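Local coordinates for effector protein Lem4 (lpg1101) (Legionella pneumophila subsp. pneumophila, PDB 6CGK) that acts as a membrane-associated protein tyrosine phosphatase of the haloacid dehalogenase superfamily, this chain being its magnesium-binding HAD domain, at residues A[20-25]-A[76-81]; A[92-95]-A[100-103]. The protein carries 1 engineered substitution. All coordinates share one frame; numbering follows the deposited sequence.

Contact 1: residues A[20-25]-A[76-81]. Engineered in segment 20-25: Asn23 (natural residue Asp). With MG (magnesium ion), chain C; PO4 (phosphate ion), chain B.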
# COMPACT_ATOMS: atom_id res chain seq x y z
N VAL A 20 -3.93 -2.67 7.00
CA VAL A 20 -3.73 -1.35 6.44
C VAL A 20 -3.71 -1.52 4.92
O VAL A 20 -2.80 -2.15 4.37
CB VAL A 20 -2.42 -0.72 6.94
CG1 VAL A 20 -2.13 0.60 6.23
CG2 VAL A 20 -2.47 -0.55 8.47
N TYR A 21 -4.74 -0.98 4.25
CA TYR A 21 -4.88 -1.03 2.80
C TYR A 21 -4.45 0.32 2.24
O TYR A 21 -5.08 1.34 2.52
CB TYR A 21 -6.34 -1.27 2.40
CG TYR A 21 -6.88 -2.66 2.62
CD1 TYR A 21 -6.44 -3.72 1.85
CD2 TYR A 21 -7.90 -2.90 3.56
CE1 TYR A 21 -6.97 -5.00 1.99
CE2 TYR A 21 -8.42 -4.18 3.73
CZ TYR A 21 -7.96 -5.22 2.95
OH TYR A 21 -8.50 -6.48 3.10
N LEU A 22 -3.41 0.31 1.42
CA LEU A 22 -2.84 1.54 0.91
C LEU A 22 -2.85 1.49 -0.61
O LEU A 22 -2.34 0.54 -1.21
CB LEU A 22 -1.41 1.74 1.41
CG LEU A 22 -1.11 1.63 2.91
CD1 LEU A 22 0.38 1.77 3.18
CD2 LEU A 22 -1.90 2.67 3.69
N ASN A 23 -3.43 2.52 -1.22
CA ASN A 23 -3.13 2.82 -2.59
C ASN A 23 -1.65 3.17 -2.72
O ASN A 23 -1.00 3.55 -1.75
CB ASN A 23 -4.01 3.99 -3.05
CG ASN A 23 -3.78 4.35 -4.44
OD1 ASN A 23 -3.32 5.45 -4.73
ND2 ASN A 23 -4.13 3.45 -5.36
N PHE A 24 -1.10 3.06 -3.94
CA PHE A 24 0.32 3.40 -4.11
C PHE A 24 0.53 4.78 -4.72
O PHE A 24 1.00 5.69 -4.04
CB PHE A 24 1.04 2.35 -4.96
CG PHE A 24 2.53 2.57 -5.04
CD1 PHE A 24 3.34 2.24 -3.94
CD2 PHE A 24 3.11 3.09 -6.18
CE1 PHE A 24 4.73 2.44 -4.02
CE2 PHE A 24 4.50 3.30 -6.27
CZ PHE A 24 5.31 2.97 -5.17
N ASP A 25 0.17 4.97 -6.00
CA ASP A 25 0.49 6.24 -6.66
C ASP A 25 -0.35 7.35 -6.07
O ASP A 25 -1.59 7.27 -6.05
CB ASP A 25 0.22 6.17 -8.17
CG ASP A 25 1.09 5.16 -8.87
OD1 ASP A 25 2.32 5.30 -8.78
OD2 ASP A 25 0.55 4.23 -9.49
N ASN A 76 8.66 6.54 6.33
CA ASN A 76 8.76 6.31 7.78
C ASN A 76 7.56 5.51 8.28
O ASN A 76 7.71 4.61 9.11
CB ASN A 76 8.85 7.64 8.51
CG ASN A 76 10.17 8.32 8.31
OD1 ASN A 76 11.16 7.69 7.92
ND2 ASN A 76 10.21 9.61 8.56
N PHE A 77 6.36 5.82 7.77
CA PHE A 77 5.17 5.07 8.15
C PHE A 77 5.32 3.59 7.80
O PHE A 77 5.07 2.71 8.64
CB PHE A 77 3.93 5.67 7.47
CG PHE A 77 2.65 4.94 7.75
CD1 PHE A 77 1.90 5.21 8.88
CD2 PHE A 77 2.17 3.99 6.86
CE1 PHE A 77 0.72 4.54 9.15
CE2 PHE A 77 0.98 3.31 7.11
CZ PHE A 77 0.25 3.59 8.26
N LEU A 78 5.72 3.29 6.57
CA LEU A 78 5.86 1.89 6.17
C LEU A 78 6.91 1.18 7.02
O LEU A 78 6.72 0.03 7.43
CB LEU A 78 6.23 1.78 4.70
CG LEU A 78 5.13 2.23 3.75
CD1 LEU A 78 5.66 2.53 2.32
CD2 LEU A 78 4.02 1.16 3.77
N GLN A 79 8.02 1.86 7.29
CA GLN A 79 9.05 1.25 8.11
C GLN A 79 8.56 1.03 9.53
O GLN A 79 8.86 -0.01 10.13
CB GLN A 79 10.31 2.12 8.08
CG GLN A 79 11.00 2.08 6.74
CD GLN A 79 12.30 2.84 6.73
OE1 GLN A 79 13.22 2.46 6.01
NE2 GLN A 79 12.37 3.92 7.49
N ASP A 80 7.80 1.98 10.08
CA ASP A 80 7.28 1.81 11.44
C ASP A 80 6.25 0.70 11.51
O ASP A 80 6.26 -0.10 12.46
CB ASP A 80 6.65 3.11 11.95
CG ASP A 80 7.68 4.18 12.30
OD1 ASP A 80 8.88 3.87 12.54
OD2 ASP A 80 7.25 5.36 12.34
N VAL A 81 5.32 0.66 10.54
CA VAL A 81 4.26 -0.35 10.59
C VAL A 81 4.83 -1.73 10.30
O VAL A 81 4.34 -2.73 10.84
CB VAL A 81 3.11 0.02 9.61
CG1 VAL A 81 2.06 -1.10 9.57
CG2 VAL A 81 2.45 1.32 10.03
MG MG C . -3.49 6.61 -6.29
P PO4 B . -2.64 3.55 -8.06
O1 PO4 B . -1.53 2.99 -7.18
O2 PO4 B . -3.83 2.62 -8.21
O3 PO4 B . -2.02 3.78 -9.43
O4 PO4 B . -3.07 4.91 -7.56
O HOH W 1 -3.63 7.90 -7.87
O HOH W 2 -5.49 6.05 -6.50

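Contact 2: residues A[92-95]-A[100-103]. With PO4 (phosphate ion), chain B.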
# COMPACT_ATOMS: atom_id res chain seq x y z
N ILE A 92 -0.86 -3.38 -0.24
CA ILE A 92 -0.82 -2.31 -1.25
C ILE A 92 -1.72 -2.71 -2.41
O ILE A 92 -1.59 -3.82 -2.96
CB ILE A 92 0.61 -2.01 -1.72
CG1 ILE A 92 1.41 -1.41 -0.55
CG2 ILE A 92 0.54 -1.08 -2.94
CD1 ILE A 92 2.92 -1.13 -0.89
N ILE A 93 -2.68 -1.86 -2.76
CA ILE A 93 -3.60 -2.16 -3.86
C ILE A 93 -3.42 -1.06 -4.90
O ILE A 93 -3.62 0.13 -4.60
CB ILE A 93 -5.07 -2.26 -3.43
CG1 ILE A 93 -5.23 -3.30 -2.31
CG2 ILE A 93 -5.95 -2.62 -4.64
CD1 ILE A 93 -6.71 -3.50 -1.89
N SER A 94 -3.03 -1.44 -6.11
CA SER A 94 -2.58 -0.41 -7.05
C SER A 94 -2.83 -0.86 -8.48
O SER A 94 -2.67 -2.04 -8.80
CB SER A 94 -1.08 -0.13 -6.85
OG SER A 94 -0.58 0.77 -7.85
N ARG A 95 -3.15 0.11 -9.36
CA ARG A 95 -3.18 -0.16 -10.79
C ARG A 95 -1.80 -0.08 -11.45
O ARG A 95 -1.72 -0.24 -12.68
CB ARG A 95 -4.09 0.82 -11.54
CG ARG A 95 -5.44 1.06 -10.97
CD ARG A 95 -6.28 1.89 -11.93
NE ARG A 95 -7.62 2.12 -11.39
CZ ARG A 95 -7.94 3.13 -10.60
NH1 ARG A 95 -7.01 4.02 -10.24
NH2 ARG A 95 -9.18 3.26 -10.16
N TYR A 100 7.37 -2.03 -10.49
CA TYR A 100 7.63 -0.62 -10.20
C TYR A 100 7.45 -0.36 -8.71
O TYR A 100 8.26 0.35 -8.09
CB TYR A 100 6.68 0.26 -11.02
CG TYR A 100 6.87 1.75 -10.85
CD1 TYR A 100 7.96 2.40 -11.45
CD2 TYR A 100 5.96 2.51 -10.11
CE1 TYR A 100 8.13 3.78 -11.32
CE2 TYR A 100 6.11 3.88 -9.98
CZ TYR A 100 7.21 4.51 -10.59
OH TYR A 100 7.37 5.88 -10.50
N ILE A 101 6.39 -0.92 -8.13
CA ILE A 101 6.16 -0.78 -6.70
C ILE A 101 7.32 -1.36 -5.92
O ILE A 101 7.86 -0.70 -5.02
CB ILE A 101 4.81 -1.41 -6.31
CG1 ILE A 101 3.70 -0.63 -7.01
CG2 ILE A 101 4.71 -1.47 -4.75
CD1 ILE A 101 2.27 -1.32 -6.92
N LYS A 102 7.74 -2.59 -6.24
CA LYS A 102 8.87 -3.19 -5.52
C LYS A 102 10.13 -2.35 -5.69
O LYS A 102 10.92 -2.20 -4.75
CB LYS A 102 9.15 -4.62 -6.00
CG LYS A 102 8.04 -5.62 -5.61
CD LYS A 102 8.39 -7.02 -6.08
CE LYS A 102 7.41 -8.06 -5.56
NZ LYS A 102 7.77 -9.38 -6.15
N ALA A 103 10.37 -1.84 -6.91
CA ALA A 103 11.56 -1.05 -7.14
C ALA A 103 11.59 0.17 -6.23
O ALA A 103 12.61 0.50 -5.63
CB ALA A 103 11.62 -0.62 -8.62
P PO4 B . -2.64 3.55 -8.06
O1 PO4 B . -1.53 2.99 -7.18
O2 PO4 B . -3.83 2.62 -8.21
O3 PO4 B . -2.02 3.78 -9.43
O4 PO4 B . -3.07 4.91 -7.56

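Contact 1: residues A[20-25]-A[76-81]
The Phe77 ring presents its edge to the strand: Val20 and Leu22 both meet it at CE2, close to the ring plane. Val20 CG1 lies 4.2 Å from Phe77 CE2, and Leu22 CD1 comes to 4.3 Å from the same carbon. One face of the ring carries Val81 CG2, one helical turn on, which sits 3.6 Å above the ring plane and shifted toward the rim; Trp188 also meets the ring, with the two planes at about 45°. Phe77 reaches from helix 72-82 toward the sheet, where a large flat hydrocarbon suits a buried position. Beside it, Leu22 and Leu78 run past each other in opposite directions, and Leu22 CD1 touches Leu78 CD2 at 3.7 Å. These branched aliphatic chains pack by dispersion forces, and no hydrogen bond joins the two segments. Such packing of a helix on a strand belongs to the Rossmann-like core of HAD enzymes: strand 19-23 is central in a parallel sheet, and the helix runs nearly antiparallel to it, the axes of 20-23 and 76-81 making 155°. Tyr21 alternates to the other side, where its hydroxyl is hydrogen-bonded to Glu140. Past the strand, the chain enters the loop of HAD motif I (DxDGT), in which Asn23 is an engineered replacement for Asp. Asn23, Asp25 and Asp155 bind the magnesium ion, and Asp25 contributes its backbone O at 2.0 Å from the metal. The amides of Phe24 and Asp25 both donate to phosphate O1; the bond from Asp25 N is nearly straight, at 2.9 Å and 167°. Asp25 OD2 is hydrogen-bonded to the side chain of Asn96, which holds that group beside the anion.

Contact 2: residues A[92-95]-A[100-103]
Ile101 faces segment 92-95 with two branches that diverge from its CB, one directed at Ser94 and the other at Ile92. The longer arm brings CD1 to 3.6 Å from Ser94 CB, against the apolar side of the serine. The methyl CG2 turns instead toward the end of Ile92, whose CD1 lies 4.3 Å from Ile101 CG2. A beta-branched residue can thus fill both places at once, and its bulk suits a buried position between helix 98-107 and the sheet, where it also rests on Ile117. Ser94 has a divided role. Its CB leans on Ile101, while its OG, set anti to the backbone N (chi1 174°), donates to phosphate O1 at a short 2.5 Å. The same hydroxyl oxygen is hydrogen-bonded to the backbone N of Asn96, so two partners fix its rotation. The Arg95 side chain sets out away from the helix, and the residue holds the anion through its backbone: Arg95 N lies 2.8 Å from phosphate O2, in a nearly straight bond of 173°. Its extended side chain carries NH2 to a salt bridge with Asp159. The unit is a beta-alpha-beta crossover, strand 89-93 leading through helix 98-107 to strand 116-118, and a small hydroxyl residue binding phosphate just beyond strand 89-93 is characteristic of HAD motif II.

How the contacts relate
Contacts 1 and 2 share one sheet, since strands 19-23 and 89-93 are parallel neighbours in it; helix 72-82 comes just before strand 89-93 in the chain, and contact 1 closes before contact 2 opens. Their centres are 11 Å apart. A probable backbone hydrogen bond, Ile93 N to Leu22 O at 2.9 Å, ties the strands just before both enter their active-site loops. There Phe24 CB packs 3.7 Å from Ser94 OG, and the two loops hold one phosphate jointly, with Lys132 adding a further hydrogen bond. Only contact 1 coordinates magnesium; the side chain of Ser94 is about 7 Å from the metal.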